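Local coordinates for uncharacterized protein (Desulfotomaculum acetoxidans, PDB 3U4Y) that is of unknown function but folds as a seven-bladed beta-propeller of the lactonase family, at residues P74-M86 and Q111-T123. Sequence-based numbering, arbitrary orientation.
Sequences PKVVAIQEGQSSM and QSYSFLKNKFIST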
loop_
_atom_site.group_PDB
_atom_site.type_symbol
_atom_site.label_atom_id
_atom_site.label_comp_id
_atom_site.label_asym_id
_atom_site.label_seq_id
_atom_site.Cartn_x
_atom_site.Cartn_y
_atom_site.Cartn_z
ATOM N N PRO A 74 3.217 2.523 22.709
ATOM C CA PRO A 74 2.257 3.050 21.738
ATOM C C PRO A 74 0.834 3.102 22.274
ATOM O O PRO A 74 0.329 2.132 22.839
ATOM C CB PRO A 74 2.337 2.033 20.599
ATOM C CG PRO A 74 3.738 1.583 20.624
ATOM C CD PRO A 74 4.247 1.704 22.047
ATOM N N LYS A 75 0.187 4.238 22.052
ATOM C CA LYS A 75 -1.140 4.522 22.578
ATOM C C LYS A 75 -2.226 4.552 21.490
ATOM O O LYS A 75 -2.252 5.446 20.654
ATOM C CB LYS A 75 -1.089 5.865 23.308
ATOM C CG LYS A 75 -2.410 6.577 23.435
ATOM C CD LYS A 75 -2.279 7.753 24.374
ATOM C CE LYS A 75 -3.543 8.556 24.375
ATOM N NZ LYS A 75 -4.689 7.627 24.488
ATOM N N VAL A 76 -3.122 3.573 21.490
ATOM C CA VAL A 76 -4.250 3.624 20.568
ATOM C C VAL A 76 -5.261 4.637 21.093
ATOM O O VAL A 76 -5.450 4.750 22.301
ATOM C CB VAL A 76 -4.880 2.215 20.268
ATOM C CG1 VAL A 76 -4.194 1.100 21.045
ATOM C CG2 VAL A 76 -6.362 2.224 20.498
ATOM N N VAL A 77 -5.890 5.388 20.192
ATOM C CA VAL A 77 -6.646 6.569 20.592
ATOM C C VAL A 77 -8.030 6.709 19.970
ATOM O O VAL A 77 -8.847 7.504 20.437
ATOM C CB VAL A 77 -5.848 7.847 20.308
ATOM C CG1 VAL A 77 -4.451 7.715 20.898
ATOM C CG2 VAL A 77 -5.801 8.135 18.806
ATOM N N ALA A 78 -8.296 5.954 18.915
ATOM C CA ALA A 78 -9.646 5.895 18.363
ATOM C C ALA A 78 -9.940 4.507 17.822
ATOM O O ALA A 78 -9.026 3.823 17.362
ATOM C CB ALA A 78 -9.846 6.949 17.278
ATOM N N ILE A 79 -11.206 4.092 17.918
ATOM C CA ILE A 79 -11.707 2.879 17.261
ATOM C C ILE A 79 -13.096 3.149 16.698
ATOM O O ILE A 79 -14.062 3.264 17.457
ATOM C CB ILE A 79 -11.770 1.645 18.205
ATOM C CG1 ILE A 79 -10.363 1.239 18.652
ATOM C CG2 ILE A 79 -12.443 0.484 17.504
ATOM C CD1 ILE A 79 -10.267 -0.078 19.366
ATOM N N GLN A 80 -13.186 3.264 15.372
ATOM C CA GLN A 80 -14.461 3.520 14.700
ATOM C C GLN A 80 -14.893 2.377 13.773
ATOM O O GLN A 80 -14.052 1.717 13.157
ATOM C CB GLN A 80 -14.390 4.834 13.930
ATOM C CG GLN A 80 -14.331 6.057 14.824
ATOM C CD GLN A 80 -15.657 6.341 15.504
ATOM O OE1 GLN A 80 -16.716 5.984 14.986
ATOM N NE2 GLN A 80 -15.607 6.981 16.670
ATOM N N GLU A 81 -16.201 2.135 13.691
ATOM C CA GLU A 81 -16.729 1.131 12.764
ATOM C C GLU A 81 -17.163 1.832 11.494
ATOM O O GLU A 81 -17.726 2.931 11.535
ATOM C CB GLU A 81 -17.914 0.346 13.359
ATOM C CG GLU A 81 -19.142 0.228 12.417
ATOM C CD GLU A 81 -20.269 -0.687 12.935
ATOM O OE1 GLU A 81 -19.992 -1.663 13.666
ATOM O OE2 GLU A 81 -21.443 -0.429 12.590
ATOM N N GLY A 82 -16.895 1.206 10.358
ATOM C CA GLY A 82 -17.330 1.765 9.100
ATOM C C GLY A 82 -18.632 1.164 8.604
ATOM O O GLY A 82 -19.102 0.147 9.098
ATOM N N GLN A 83 -19.212 1.816 7.609
ATOM C CA GLN A 83 -20.380 1.320 6.917
ATOM C C GLN A 83 -20.181 -0.114 6.398
ATOM O O GLN A 83 -21.080 -0.959 6.507
ATOM C CB GLN A 83 -20.694 2.265 5.762
ATOM C CG GLN A 83 -22.027 2.976 5.868
ATOM C CD GLN A 83 -23.069 2.379 4.925
ATOM O OE1 GLN A 83 -23.333 1.171 4.948
ATOM N NE2 GLN A 83 -23.653 3.225 4.077
ATOM N N SER A 84 -19.009 -0.388 5.831
ATOM C CA SER A 84 -18.714 -1.711 5.284
ATOM C C SER A 84 -17.248 -2.080 5.490
ATOM O O SER A 84 -16.512 -1.351 6.152
ATOM C CB SER A 84 -19.066 -1.774 3.798
ATOM O OG SER A 84 -18.282 -0.858 3.049
ATOM N N SER A 85 -16.827 -3.209 4.918
ATOM C CA SER A 85 -15.469 -3.719 5.123
ATOM C C SER A 85 -14.354 -2.808 4.582
ATOM O O SER A 85 -14.610 -1.877 3.817
ATOM C CB SER A 85 -15.329 -5.083 4.480
ATOM O OG SER A 85 -15.028 -4.930 3.104
HETATM N N MSE A 86 -13.111 -3.109 4.961
HETATM C CA MSE A 86 -11.963 -2.279 4.619
HETATM C C MSE A 86 -10.717 -3.096 4.314
HETATM O O MSE A 86 -10.516 -4.150 4.916
HETATM C CB MSE A 86 -11.625 -1.378 5.799
HETATM C CG MSE A 86 -12.581 -0.251 6.024
HETATM SE SE MSE A 86 -12.379 0.421 7.830
HETATM C CE MSE A 86 -14.183 1.138 8.043
ATOM N N GLN A 111 -14.260 4.705 1.631
ATOM C CA GLN A 111 -14.581 5.460 2.833
ATOM C C GLN A 111 -13.411 6.324 3.242
ATOM O O GLN A 111 -12.273 5.841 3.275
ATOM C CB GLN A 111 -14.886 4.502 3.985
ATOM C CG GLN A 111 -15.928 3.433 3.685
ATOM C CD GLN A 111 -16.394 2.743 4.944
ATOM O OE1 GLN A 111 -17.267 3.249 5.645
ATOM N NE2 GLN A 111 -15.795 1.602 5.259
ATOM N N SER A 112 -13.696 7.593 3.556
ATOM C CA SER A 112 -12.687 8.523 4.086
ATOM C C SER A 112 -12.897 8.806 5.564
ATOM O O SER A 112 -14.015 8.781 6.053
ATOM C CB SER A 112 -12.705 9.856 3.342
ATOM O OG SER A 112 -13.831 10.610 3.735
ATOM N N TYR A 113 -11.809 9.131 6.248
ATOM C CA TYR A 113 -11.785 9.216 7.697
ATOM C C TYR A 113 -10.948 10.415 8.159
ATOM O O TYR A 113 -9.782 10.525 7.777
ATOM C CB TYR A 113 -11.198 7.907 8.212
ATOM C CG TYR A 113 -10.737 7.912 9.644
ATOM C CD1 TYR A 113 -11.603 7.576 10.682
ATOM C CD2 TYR A 113 -9.428 8.220 9.962
ATOM C CE1 TYR A 113 -11.177 7.566 11.996
ATOM C CE2 TYR A 113 -8.992 8.214 11.280
ATOM C CZ TYR A 113 -9.869 7.883 12.292
ATOM O OH TYR A 113 -9.419 7.878 13.594
ATOM N N SER A 114 -11.539 11.308 8.964
ATOM C CA SER A 114 -10.832 12.505 9.463
ATOM C C SER A 114 -9.959 12.247 10.689
ATOM O O SER A 114 -10.461 11.849 11.726
ATOM C CB SER A 114 -11.814 13.638 9.784
ATOM O OG SER A 114 -11.127 14.840 10.126
ATOM N N PHE A 115 -8.659 12.494 10.573
ATOM C CA PHE A 115 -7.730 12.298 11.684
ATOM C C PHE A 115 -7.950 13.325 12.783
ATOM O O PHE A 115 -7.610 13.100 13.948
ATOM C CB PHE A 115 -6.302 12.457 11.197
ATOM C CG PHE A 115 -5.687 11.201 10.663
ATOM C CD1 PHE A 115 -4.908 10.395 11.481
ATOM C CD2 PHE A 115 -5.846 10.845 9.334
ATOM C CE1 PHE A 115 -4.316 9.250 10.992
ATOM C CE2 PHE A 115 -5.255 9.697 8.836
ATOM C CZ PHE A 115 -4.492 8.901 9.667
ATOM N N LEU A 116 -8.486 14.473 12.393
ATOM C CA LEU A 116 -8.744 15.550 13.334
ATOM C C LEU A 116 -9.981 15.205 14.148
ATOM O O LEU A 116 -9.958 15.227 15.380
ATOM C CB LEU A 116 -8.963 16.855 12.573
ATOM C CG LEU A 116 -8.346 16.838 11.167
ATOM C CD1 LEU A 116 -9.161 17.685 10.202
ATOM C CD2 LEU A 116 -6.872 17.265 11.174
ATOM N N LYS A 117 -11.053 14.865 13.436
ATOM C CA LYS A 117 -12.341 14.562 14.041
ATOM C C LYS A 117 -12.402 13.127 14.533
ATOM O O LYS A 117 -13.308 12.762 15.282
ATOM C CB LYS A 117 -13.470 14.814 13.048
ATOM C CG LYS A 117 -13.366 16.139 12.305
ATOM C CD LYS A 117 -14.699 16.536 11.687
ATOM C CE LYS A 117 -15.070 17.964 12.067
ATOM N NZ LYS A 117 -16.540 18.226 12.016
ATOM N N ASN A 118 -11.428 12.320 14.123
ATOM C CA ASN A 118 -11.346 10.916 14.535
ATOM C C ASN A 118 -12.572 10.095 14.114
ATOM O O ASN A 118 -12.855 9.068 14.726
ATOM C CB ASN A 118 -11.136 10.796 16.050
ATOM C CG ASN A 118 -9.776 11.310 16.510
ATOM O OD1 ASN A 118 -8.908 10.528 16.881
ATOM N ND2 ASN A 118 -9.594 12.628 16.505
ATOM N N LYS A 119 -13.281 10.553 13.075
ATOM C CA LYS A 119 -14.474 9.879 12.540
ATOM C C LYS A 119 -14.436 9.688 11.012
ATOM O O LYS A 119 -13.531 10.196 10.342
ATOM C CB LYS A 119 -15.735 10.673 12.882
ATOM C CG LYS A 119 -15.563 11.731 13.951
ATOM C CD LYS A 119 -16.445 12.942 13.658
ATOM C CE LYS A 119 -16.259 13.416 12.213
ATOM N NZ LYS A 119 -17.034 14.656 11.918
ATOM N N PHE A 120 -15.422 8.966 10.466
ATOM C CA PHE A 120 -15.593 8.880 9.013
ATOM C C PHE A 120 -16.438 10.010 8.497
ATOM O O PHE A 120 -17.280 10.536 9.204
ATOM C CB PHE A 120 -16.206 7.569 8.563
ATOM C CG PHE A 120 -15.297 6.410 8.704
ATOM C CD1 PHE A 120 -14.511 6.011 7.652
ATOM C CD2 PHE A 120 -15.205 5.727 9.899
ATOM C CE1 PHE A 120 -13.646 4.938 7.780
ATOM C CE2 PHE A 120 -14.356 4.651 10.035
ATOM C CZ PHE A 120 -13.571 4.255 8.970
ATOM N N ILE A 121 -16.217 10.356 7.238
ATOM C CA ILE A 121 -16.726 11.593 6.674
ATOM C C ILE A 121 -17.577 11.302 5.462
ATOM O O ILE A 121 -18.643 11.881 5.293
ATOM C CB ILE A 121 -15.569 12.543 6.261
ATOM C CG1 ILE A 121 -14.938 13.180 7.497
ATOM C CG2 ILE A 121 -16.063 13.620 5.317
ATOM C CD1 ILE A 121 -14.602 14.653 7.318
ATOM N N SER A 122 -17.098 10.412 4.607
ATOM C CA SER A 122 -17.829 10.106 3.386
ATOM C C SER A 122 -17.774 8.642 3.033
ATOM O O SER A 122 -16.814 7.934 3.336
ATOM C CB SER A 122 -17.331 10.942 2.203
ATOM O OG SER A 122 -18.170 10.754 1.072
ATOM N N THR A 123 -18.832 8.203 2.375
ATOM C CA THR A 123 -18.917 6.840 1.913
ATOM C C THR A 123 -19.552 6.834 0.534
ATOM O O THR A 123 -20.575 7.472 0.300
ATOM C CB THR A 123 -19.718 5.985 2.898
ATOM O OG1 THR A 123 -19.166 6.147 4.214
ATOM C CG2 THR A 123 -19.656 4.525 2.499
#
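Phe120 points its ring at the loop after strand 75-81, with CZ against the CE methyl of selenomethionine Met86 in an oblique approach, and the selenium makes a Met-aromatic contact, 5.4 Å from SE to the ring centroid. Gln80 CB sits at the edge of the same ring, 3.9 Å from CE2, while Tyr113 CD1, from the same hairpin, lies over the centre of one face. With its CG anti to the carbonyl carbon (chi1 -52°) and the chain extended beyond, Gln111 carries its amide up to the backbone of the loop. There OE1 takes a weak hydrogen bond from Gln83 N at 3.1 Å and NE2 gives another, also weak, to Ser84 O at 3.2 Å. This is a junction between neighbouring propeller blades: strand 75-81 is the outermost strand of one four-stranded sheet, and the chain then crosses to begin the next, whose last two strands, 109-114 and 119-125, form the hairpin. Were Gln111 an alanine, Gln83 N and Ser84 O would probably lose these partners and a gap would be likely beside Met86 CE. Near the hairpin turn, Ala78 CB touches Asn118 OD1 and Tyr113 OH, the hydroxyl being hydrogen-bonded to Gln66 on strand 63-68.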